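RagB/SusD family nutrient uptake outer membrane protein (Bacteroides thetaiotaomicron, PDB 7KV2) probably binds beta-glucan at the outer-membrane surface of a gut bacterium, as a SusD-family surface glycan-binding protein that serves nutrient uptake. Local coordinates at residues Y405-L410 / E451-E456; V228-D233 / D466-G471; L375-A380 / V458-R463. One frame throughout, in Å; residues are numbered along the deposited sequence.

Contact 1. Residues Y405-L410 / E451-E456; sequences YSETLL and EERHLE. With NA (sodium ion), chain G.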
loop_
_atom_site.group_PDB
_atom_site.type_symbol
_atom_site.label_atom_id
_atom_site.label_comp_id
_atom_site.label_asym_id
_atom_site.label_seq_id
_atom_site.Cartn_x
_atom_site.Cartn_y
_atom_site.Cartn_z
ATOM N N TYR A 405 11.753 -6.474 0.820
ATOM C CA TYR A 405 12.343 -7.803 1.067
ATOM C C TYR A 405 12.055 -8.276 2.492
ATOM O O TYR A 405 12.000 -9.462 2.699
ATOM C CB TYR A 405 13.837 -7.737 0.822
ATOM C CG TYR A 405 14.582 -9.046 0.906
ATOM C CD1 TYR A 405 14.448 -10.014 -0.065
ATOM C CD2 TYR A 405 15.520 -9.253 1.897
ATOM C CE1 TYR A 405 15.218 -11.175 -0.033
ATOM C CE2 TYR A 405 16.283 -10.404 1.954
ATOM C CZ TYR A 405 16.142 -11.366 0.986
ATOM O OH TYR A 405 16.949 -12.468 1.046
ATOM N N SER A 406 11.908 -7.403 3.486
ATOM C CA SER A 406 11.534 -7.876 4.846
ATOM C C SER A 406 10.183 -8.625 4.788
ATOM O O SER A 406 9.975 -9.570 5.568
ATOM C CB SER A 406 11.533 -6.743 5.817
ATOM O OG SER A 406 10.563 -5.790 5.456
ATOM N N GLU A 407 9.301 -8.265 3.854
ATOM C CA GLU A 407 8.033 -8.974 3.672
ATOM C C GLU A 407 8.279 -10.351 3.065
ATOM O O GLU A 407 7.568 -11.317 3.472
ATOM C CB GLU A 407 7.060 -8.183 2.813
ATOM C CG GLU A 407 5.675 -8.759 2.939
ATOM C CD GLU A 407 4.517 -7.989 2.350
ATOM O OE1 GLU A 407 4.737 -6.943 1.688
ATOM O OE2 GLU A 407 3.352 -8.501 2.543
ATOM N N THR A 408 9.221 -10.447 2.126
ATOM C CA THR A 408 9.635 -11.753 1.582
ATOM C C THR A 408 10.071 -12.672 2.741
ATOM O O THR A 408 9.637 -13.812 2.792
ATOM C CB THR A 408 10.785 -11.579 0.586
ATOM O OG1 THR A 408 10.456 -10.602 -0.393
ATOM C CG2 THR A 408 11.099 -12.881 -0.110
ATOM N N LEU A 409 10.973 -12.199 3.596
ATOM C CA LEU A 409 11.542 -12.994 4.712
ATOM C C LEU A 409 10.431 -13.402 5.696
ATOM O O LEU A 409 10.391 -14.592 6.112
ATOM C CB LEU A 409 12.640 -12.188 5.411
ATOM C CG LEU A 409 13.961 -11.973 4.659
ATOM C CD1 LEU A 409 14.807 -10.942 5.375
ATOM C CD2 LEU A 409 14.761 -13.253 4.494
ATOM N N LEU A 410 9.552 -12.478 6.071
ATOM C CA LEU A 410 8.470 -12.777 7.032
ATOM C C LEU A 410 7.456 -13.722 6.379
ATOM O O LEU A 410 6.944 -14.620 7.097
ATOM C CB LEU A 410 7.876 -11.459 7.518
ATOM C CG LEU A 410 8.840 -10.650 8.387
ATOM C CD1 LEU A 410 8.261 -9.300 8.816
ATOM C CD2 LEU A 410 9.255 -11.418 9.626
ATOM N N GLU A 451 3.475 -10.406 14.860
ATOM C CA GLU A 451 3.874 -9.182 15.595
ATOM C C GLU A 451 5.096 -8.517 14.922
ATOM O O GLU A 451 5.194 -7.267 14.989
ATOM C CB GLU A 451 4.015 -9.461 17.078
ATOM C CG GLU A 451 4.358 -8.214 17.873
ATOM C CD GLU A 451 3.340 -7.076 17.897
ATOM O OE1 GLU A 451 2.216 -7.172 17.313
ATOM O OE2 GLU A 451 3.668 -6.073 18.554
ATOM N N GLU A 452 6.008 -9.275 14.312
ATOM C CA GLU A 452 7.169 -8.655 13.629
ATOM C C GLU A 452 6.650 -7.876 12.419
ATOM O O GLU A 452 7.124 -6.779 12.201
ATOM C CB GLU A 452 8.218 -9.674 13.196
ATOM C CG GLU A 452 9.545 -9.046 12.824
ATOM C CD GLU A 452 10.323 -8.507 14.008
ATOM O OE1 GLU A 452 10.126 -9.043 15.147
ATOM O OE2 GLU A 452 11.039 -7.499 13.814
ATOM N N ARG A 453 5.668 -8.405 11.685
ATOM C CA ARG A 453 5.012 -7.664 10.590
ATOM C C ARG A 453 4.454 -6.349 11.134
ATOM O O ARG A 453 4.578 -5.306 10.475
ATOM C CB ARG A 453 3.914 -8.493 9.933
ATOM C CG ARG A 453 4.386 -9.762 9.261
ATOM C CD ARG A 453 3.218 -10.568 8.705
ATOM N NE ARG A 453 2.648 -9.900 7.540
ATOM C CZ ARG A 453 3.055 -10.007 6.279
ATOM N NH1 ARG A 453 3.967 -10.898 5.890
ATOM N NH2 ARG A 453 2.469 -9.243 5.383
ATOM N N HIS A 454 3.783 -6.413 12.286
ATOM C CA HIS A 454 3.122 -5.273 12.940
ATOM C C HIS A 454 4.173 -4.168 13.185
ATOM O O HIS A 454 3.889 -3.007 12.916
ATOM C CB HIS A 454 2.458 -5.763 14.241
ATOM C CG HIS A 454 1.606 -4.734 14.886
ATOM N ND1 HIS A 454 1.187 -4.846 16.195
ATOM C CD2 HIS A 454 1.076 -3.593 14.400
ATOM C CE1 HIS A 454 0.418 -3.821 16.491
ATOM N NE2 HIS A 454 0.351 -3.009 15.408
ATOM N N LEU A 455 5.329 -4.556 13.712
ATOM C CA LEU A 455 6.446 -3.626 14.028
ATOM C C LEU A 455 7.041 -3.073 12.717
ATOM O O LEU A 455 7.434 -1.901 12.707
ATOM C CB LEU A 455 7.507 -4.414 14.812
ATOM C CG LEU A 455 7.124 -4.866 16.229
ATOM C CD1 LEU A 455 8.227 -5.726 16.835
ATOM C CD2 LEU A 455 6.890 -3.680 17.148
ATOM N N GLU A 456 7.074 -3.895 11.665
ATOM C CA GLU A 456 7.826 -3.655 10.407
ATOM C C GLU A 456 7.082 -2.714 9.435
ATOM O O GLU A 456 7.750 -1.945 8.715
ATOM C CB GLU A 456 8.107 -5.011 9.752
ATOM C CG GLU A 456 8.970 -4.934 8.524
ATOM C CD GLU A 456 10.405 -4.464 8.675
ATOM O OE1 GLU A 456 10.913 -4.410 9.822
ATOM O OE2 GLU A 456 11.009 -4.121 7.613
HETATM NA NA NA G . 18.405 -12.348 -1.350
HETATM O O HOH W 1 4.480 -13.287 7.350
HETATM O O HOH W 2 20.449 -12.405 -0.421
#

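Contact 2. Residues V228-D233 / D466-G471; sequences VMYQND and DLIRTG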
loop_
_atom_site.group_PDB
_atom_site.type_symbol
_atom_site.label_atom_id
_atom_site.label_comp_id
_atom_site.label_asym_id
_atom_site.label_seq_id
_atom_site.Cartn_x
_atom_site.Cartn_y
_atom_site.Cartn_z
ATOM N N VAL A 228 -2.714 -15.500 -1.976
ATOM C CA VAL A 228 -2.708 -16.898 -1.436
ATOM C C VAL A 228 -2.880 -16.840 0.082
ATOM O O VAL A 228 -3.743 -17.583 0.636
ATOM C CB VAL A 228 -1.449 -17.685 -1.828
ATOM C CG1 VAL A 228 -1.284 -18.939 -1.006
ATOM C CG2 VAL A 228 -1.438 -18.010 -3.309
ATOM N N MET A 229 -2.142 -15.945 0.746
ATOM C CA MET A 229 -2.179 -15.912 2.220
ATOM C C MET A 229 -3.465 -15.241 2.675
ATOM O O MET A 229 -4.050 -15.717 3.682
ATOM C CB MET A 229 -0.930 -15.243 2.796
ATOM C CG MET A 229 0.305 -16.077 2.538
ATOM S SD MET A 229 1.879 -15.192 2.859
ATOM C CE MET A 229 1.867 -15.345 4.636
ATOM N N TYR A 230 -3.947 -14.216 1.976
ATOM C CA TYR A 230 -5.186 -13.542 2.431
ATOM C C TYR A 230 -6.381 -14.515 2.281
ATOM O O TYR A 230 -7.332 -14.431 3.053
ATOM C CB TYR A 230 -5.480 -12.251 1.681
ATOM C CG TYR A 230 -6.554 -11.443 2.362
ATOM C CD1 TYR A 230 -6.351 -10.924 3.629
ATOM C CD2 TYR A 230 -7.792 -11.238 1.781
ATOM C CE1 TYR A 230 -7.345 -10.224 4.295
ATOM C CE2 TYR A 230 -8.789 -10.517 2.422
ATOM C CZ TYR A 230 -8.573 -10.032 3.702
ATOM O OH TYR A 230 -9.525 -9.303 4.350
ATOM N N GLN A 231 -6.327 -15.371 1.268
ATOM C CA GLN A 231 -7.403 -16.362 0.958
ATOM C C GLN A 231 -7.338 -17.539 1.937
ATOM O O GLN A 231 -8.328 -18.267 2.026
ATOM C CB GLN A 231 -7.225 -16.880 -0.465
ATOM C CG GLN A 231 -8.303 -17.888 -0.897
ATOM C CD GLN A 231 -9.667 -17.259 -0.988
ATOM O OE1 GLN A 231 -9.816 -16.041 -0.968
ATOM N NE2 GLN A 231 -10.705 -18.088 -1.133
ATOM N N ASN A 232 -6.205 -17.736 2.594
ATOM C CA ASN A 232 -5.898 -18.907 3.447
ATOM C C ASN A 232 -5.924 -20.141 2.543
ATOM O O ASN A 232 -6.487 -21.180 2.962
ATOM C CB ASN A 232 -6.838 -19.013 4.653
ATOM C CG ASN A 232 -6.445 -18.053 5.766
ATOM O OD1 ASN A 232 -7.114 -17.070 6.004
ATOM N ND2 ASN A 232 -5.321 -18.287 6.415
ATOM N N ASP A 233 -5.369 -20.013 1.334
ATOM C CA ASP A 233 -5.391 -21.116 0.327
ATOM C C ASP A 233 -4.185 -22.017 0.577
ATOM O O ASP A 233 -3.143 -21.871 -0.113
ATOM C CB ASP A 233 -5.466 -20.587 -1.097
ATOM C CG ASP A 233 -5.459 -21.705 -2.125
ATOM O OD1 ASP A 233 -5.598 -22.916 -1.701
ATOM O OD2 ASP A 233 -5.253 -21.362 -3.306
ATOM N N ASP A 466 -3.469 -8.451 7.660
ATOM C CA ASP A 466 -2.823 -9.474 8.526
ATOM C C ASP A 466 -3.780 -9.866 9.685
ATOM O O ASP A 466 -3.893 -11.073 9.994
ATOM C CB ASP A 466 -1.436 -9.023 9.011
ATOM C CG ASP A 466 -0.393 -8.945 7.901
ATOM O OD1 ASP A 466 -0.576 -9.627 6.848
ATOM O OD2 ASP A 466 0.583 -8.168 8.076
ATOM N N LEU A 467 -4.427 -8.895 10.326
ATOM C CA LEU A 467 -5.372 -9.168 11.443
ATOM C C LEU A 467 -6.517 -10.037 10.939
ATOM O O LEU A 467 -6.871 -11.025 11.634
ATOM C CB LEU A 467 -5.931 -7.861 12.011
ATOM C CG LEU A 467 -4.948 -7.116 12.901
ATOM C CD1 LEU A 467 -5.449 -5.732 13.217
ATOM C CD2 LEU A 467 -4.589 -7.933 14.152
ATOM N N ILE A 468 -7.067 -9.697 9.786
ATOM C CA ILE A 468 -8.278 -10.398 9.285
ATOM C C ILE A 468 -7.847 -11.834 8.941
ATOM O O ILE A 468 -8.520 -12.749 9.414
ATOM C CB ILE A 468 -8.942 -9.676 8.106
ATOM C CG1 ILE A 468 -9.580 -8.359 8.544
ATOM C CG2 ILE A 468 -9.950 -10.604 7.440
ATOM C CD1 ILE A 468 -10.110 -7.514 7.422
ATOM N N ARG A 469 -6.771 -12.027 8.153
ATOM C CA ARG A 469 -6.423 -13.355 7.571
ATOM C C ARG A 469 -5.961 -14.330 8.655
ATOM O O ARG A 469 -6.047 -15.562 8.399
ATOM C CB ARG A 469 -5.363 -13.250 6.478
ATOM C CG ARG A 469 -3.955 -12.949 6.976
ATOM C CD ARG A 469 -3.035 -12.600 5.816
ATOM N NE ARG A 469 -1.716 -12.240 6.302
ATOM C CZ ARG A 469 -0.828 -13.098 6.837
ATOM N NH1 ARG A 469 -1.082 -14.389 6.900
ATOM N NH2 ARG A 469 0.343 -12.672 7.277
ATOM N N THR A 470 -5.460 -13.829 9.793
ATOM C CA THR A 470 -4.936 -14.673 10.907
ATOM C C THR A 470 -6.006 -14.897 11.981
ATOM O O THR A 470 -5.694 -15.556 12.970
ATOM C CB THR A 470 -3.688 -14.038 11.541
ATOM O OG1 THR A 470 -4.053 -12.770 12.094
ATOM C CG2 THR A 470 -2.574 -13.901 10.546
ATOM N N GLY A 471 -7.198 -14.310 11.822
ATOM C CA GLY A 471 -8.322 -14.441 12.766
ATOM C C GLY A 471 -8.165 -13.577 14.006
ATOM O O GLY A 471 -8.809 -13.856 15.048
HETATM O O HOH W 3 -3.093 -16.226 6.192
#

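Contact 3. Residues L375-A380 / V458-R463; sequences LEKYAA and VGEGKR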
loop_
_atom_site.group_PDB
_atom_site.type_symbol
_atom_site.label_atom_id
_atom_site.label_comp_id
_atom_site.label_asym_id
_atom_site.label_seq_id
_atom_site.Cartn_x
_atom_site.Cartn_y
_atom_site.Cartn_z
ATOM N N LEU A 375 3.450 10.052 11.036
ATOM C CA LEU A 375 4.058 8.894 10.337
ATOM C C LEU A 375 5.271 9.419 9.565
ATOM O O LEU A 375 5.137 9.986 8.460
ATOM C CB LEU A 375 3.034 8.243 9.414
ATOM C CG LEU A 375 3.541 7.035 8.630
ATOM C CD1 LEU A 375 3.882 5.884 9.562
ATOM C CD2 LEU A 375 2.494 6.588 7.631
ATOM N N GLU A 376 6.446 9.184 10.132
ATOM C CA GLU A 376 7.730 9.655 9.571
ATOM C C GLU A 376 7.978 9.092 8.185
ATOM O O GLU A 376 8.538 9.823 7.357
ATOM C CB GLU A 376 8.839 9.297 10.562
ATOM C CG GLU A 376 10.234 9.686 10.092
ATOM C CD GLU A 376 10.496 11.167 9.866
ATOM O OE1 GLU A 376 9.597 11.982 10.103
ATOM O OE2 GLU A 376 11.576 11.484 9.344
ATOM N N LYS A 377 7.576 7.845 7.902
ATOM C CA LYS A 377 7.884 7.183 6.624
ATOM C C LYS A 377 7.465 8.051 5.437
ATOM O O LYS A 377 8.164 8.036 4.409
ATOM C CB LYS A 377 7.187 5.840 6.510
ATOM C CG LYS A 377 7.659 4.820 7.525
ATOM C CD LYS A 377 6.915 3.517 7.438
ATOM C CE LYS A 377 7.354 2.527 8.506
ATOM N NZ LYS A 377 6.646 1.215 8.445
ATOM N N TYR A 378 6.309 8.710 5.524
ATOM C CA TYR A 378 5.696 9.460 4.403
ATOM C C TYR A 378 5.455 10.917 4.800
ATOM O O TYR A 378 4.633 11.605 4.173
ATOM C CB TYR A 378 4.446 8.732 3.895
ATOM C CG TYR A 378 4.786 7.416 3.229
ATOM C CD1 TYR A 378 5.635 7.381 2.126
ATOM C CD2 TYR A 378 4.319 6.210 3.733
ATOM C CE1 TYR A 378 5.977 6.179 1.535
ATOM C CE2 TYR A 378 4.623 5.011 3.126
ATOM C CZ TYR A 378 5.451 4.993 2.022
ATOM O OH TYR A 378 5.760 3.811 1.409
ATOM N N ALA A 379 6.150 11.393 5.828
ATOM C CA ALA A 379 6.071 12.790 6.270
ATOM C C ALA A 379 6.613 13.710 5.162
ATOM O O ALA A 379 7.451 13.293 4.338
ATOM C CB ALA A 379 6.856 12.970 7.527
ATOM N N ALA A 380 6.071 14.922 5.127
ATOM C CA ALA A 380 6.531 16.022 4.256
ATOM C C ALA A 380 7.909 16.482 4.751
ATOM O O ALA A 380 8.044 17.017 5.898
ATOM C CB ALA A 380 5.532 17.139 4.244
ATOM N N VAL A 458 4.099 -0.474 9.778
ATOM C CA VAL A 458 3.115 0.568 10.170
ATOM C C VAL A 458 2.947 1.515 8.983
ATOM O O VAL A 458 3.939 2.024 8.461
ATOM C CB VAL A 458 3.524 1.342 11.423
ATOM C CG1 VAL A 458 2.637 2.567 11.634
ATOM C CG2 VAL A 458 3.578 0.448 12.676
ATOM N N GLY A 459 1.707 1.784 8.574
ATOM C CA GLY A 459 1.431 2.822 7.571
ATOM C C GLY A 459 1.689 2.361 6.153
ATOM O O GLY A 459 1.617 3.189 5.256
ATOM N N GLU A 460 1.938 1.062 5.944
ATOM C CA GLU A 460 2.268 0.512 4.618
ATOM C C GLU A 460 1.140 -0.378 4.105
ATOM O O GLU A 460 1.360 -1.025 3.121
ATOM C CB GLU A 460 3.585 -0.267 4.613
ATOM C CG GLU A 460 4.723 0.555 5.189
ATOM C CD GLU A 460 6.116 -0.059 5.024
ATOM O OE1 GLU A 460 6.504 -0.433 3.845
ATOM O OE2 GLU A 460 6.790 -0.230 6.049
ATOM N N GLY A 461 -0.035 -0.345 4.727
ATOM C CA GLY A 461 -1.244 -1.043 4.215
ATOM C C GLY A 461 -1.196 -2.556 4.378
ATOM O O GLY A 461 -1.759 -3.285 3.492
ATOM N N LYS A 462 -0.576 -3.066 5.445
ATOM C CA LYS A 462 -0.436 -4.535 5.696
ATOM C C LYS A 462 -1.277 -4.995 6.897
ATOM O O LYS A 462 -1.902 -6.070 6.817
ATOM C CB LYS A 462 1.025 -4.908 5.974
ATOM C CG LYS A 462 2.003 -4.361 4.940
ATOM C CD LYS A 462 1.833 -4.956 3.565
ATOM C CE LYS A 462 2.737 -4.277 2.540
ATOM N NZ LYS A 462 2.756 -4.929 1.211
ATOM N N ARG A 463 -1.319 -4.201 7.970
ATOM C CA ARG A 463 -1.764 -4.662 9.315
ATOM C C ARG A 463 -3.241 -5.126 9.277
ATOM O O ARG A 463 -3.567 -6.168 9.906
ATOM C CB ARG A 463 -1.532 -3.530 10.322
ATOM C CG ARG A 463 -2.057 -3.804 11.726
ATOM C CD ARG A 463 -1.391 -5.017 12.382
ATOM N NE ARG A 463 -1.768 -5.040 13.793
ATOM C CZ ARG A 463 -1.569 -6.068 14.618
ATOM N NH1 ARG A 463 -1.017 -7.186 14.193
ATOM N NH2 ARG A 463 -1.929 -5.964 15.876
HETATM O O HOH W 4 6.855 0.263 11.134
HETATM O O HOH W 5 4.986 1.423 2.181
#

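Contact 1. Residues Y405-L410 / E451-E456
S406 and E456 meet tip to tip: S406 OG donates to E456 OE2 over 2.8 Å. The hydroxyl comes from above the carboxylate plane, 36° out of it. Beside it, R453 NH2 donates to E407 OE2 at 3.1 Å, a salt bridge with an N-H...O angle of 155°. The acceptor lies close to the guanidinium plane, but the carboxylate is tilted, its plane 64° from that of the guanidinium. Next to the salt bridge L410 CD1 lies 3.9 Å from R453 CG, and L410 CD2 touches E452 CG at 4.0 Å. Water 1 accepts from R453 NH1 at 2.8 Å and gives a weak bond to L410 O. The two helical segments run antiparallel, their axes 10.8 Å apart at closest approach, in the helical C-terminal part of the SusD fold. A second shell holds the charges. K462 pairs with E407 OE1, and D466 takes R453 NE. R404 and R435 both reach E456 OE2, while R338 bridges E452 and E456. Y405 faces another way: its OH binds the sodium ion at 2.8 Å, together with the carbonyl oxygens of I248, S250 and Y253 and with water 2.

Contact 2. Residues V228-D233 / D466-G471
R469 meets M229 and Y230 with different parts of its side chain. Taking the van der Waals packing first, R469 CB lies 3.8 Å from Y230 CD1. The Y230 ring reaches on to I468, whose CG2 is 3.4 Å from Y230 OH. Y230 leaves its backbone directed away from the other helix, and with CG anti to the backbone N (chi1 -167°) the ring swings back to I468. W465 meets the same ring with its plane at about 90°. M229 runs alongside R469, pointing the same way, and its CE comes within 3.8 Å of R469 NH1.

The polar contacts centre on the guanidinium. R469 NE and NH2 grip D466 OD1 side-on, both from the same face of the carboxylate. R469 NE lies 2.9 Å and R469 NH2 3.2 Å from D466 OD1. Water 3 accepts from R469 NH1 at 2.8 Å and donates to M229 O, so it links the two segments. E414 forms a further salt bridge with R469 NH1.

In the backbone, N232 and G471 each end a helix in a Schellman motif, with positive phi. Helices 217-231 and 463-469 meet near their C-terminal ends, Y230 and R469 being the nearest CA pair. The buried arginine has two acidic partners, D466 at NE and NH2 and E414 at NH1, which would probably stabilise its positive charge and fix its guanidinium. D466 also pairs with R453, so its charge probably serves two arginines.

Contact 3. Residues L375-A380 / V458-R463
The Y378 ring turns an edge to segment 458-463, with CE2 4.1 Å from G459 O near the ring plane. Water 5 also lies in that plane. It accepts from Y378 OH and donates to E460 OE1, while R401 N is the hydroxyl's main partner. F263 packs edge-to-face with the ring. The carboxylate of E460 is met by K377, whose chain is extended beyond CG and crosses E460 at about a right angle. K377 NZ donates to E460 OE2 at 2.8 Å in a salt bridge, on the anti side and 19° out of plane. K377 NZ also donates to V458 O at 2.8 Å and to water 4 at 2.9 Å. R404 is a second charged partner of E460 OE2. A methionine in place of K377 would probably cost E460 this salt bridge, leaving R404 to balance its charge, and leave V458 O without this donor. L375 CD2 packs 3.9 Å from G459 CA, which leaves little room for a beta carbon at G459; its positive phi (80°) also suits glycine. This is loop-to-loop packing: the turn after strand 373-375, with its short 3-10 segment, is pinned by a buried lysine to the glycine-containing connection between helices 446-456 and 463-469 of the SusD fold.

How the contacts relate
The second segments of all three contacts lie on one run of chain: helix 446-456 in contact 1, the connection 458-463 in contact 3, and helix 463-469 in contact 2. Charged pairs tie contact 1 to both others. R453 NE meets D466 OD2 of contact 2 at 2.7 Å, and E407 OE1 meets K462 NZ of contact 3 at 2.9 Å. R404 is shared, reaching E456 of contact 1 and E460 of contact 3. Contact centres lie about 15 Å apart for 1 and 2, about 14 Å for 1 and 3, and about 21 Å for 2 and 3. Of the three contacts, contact 1 alone supplies a ligand of the sodium ion, Y405.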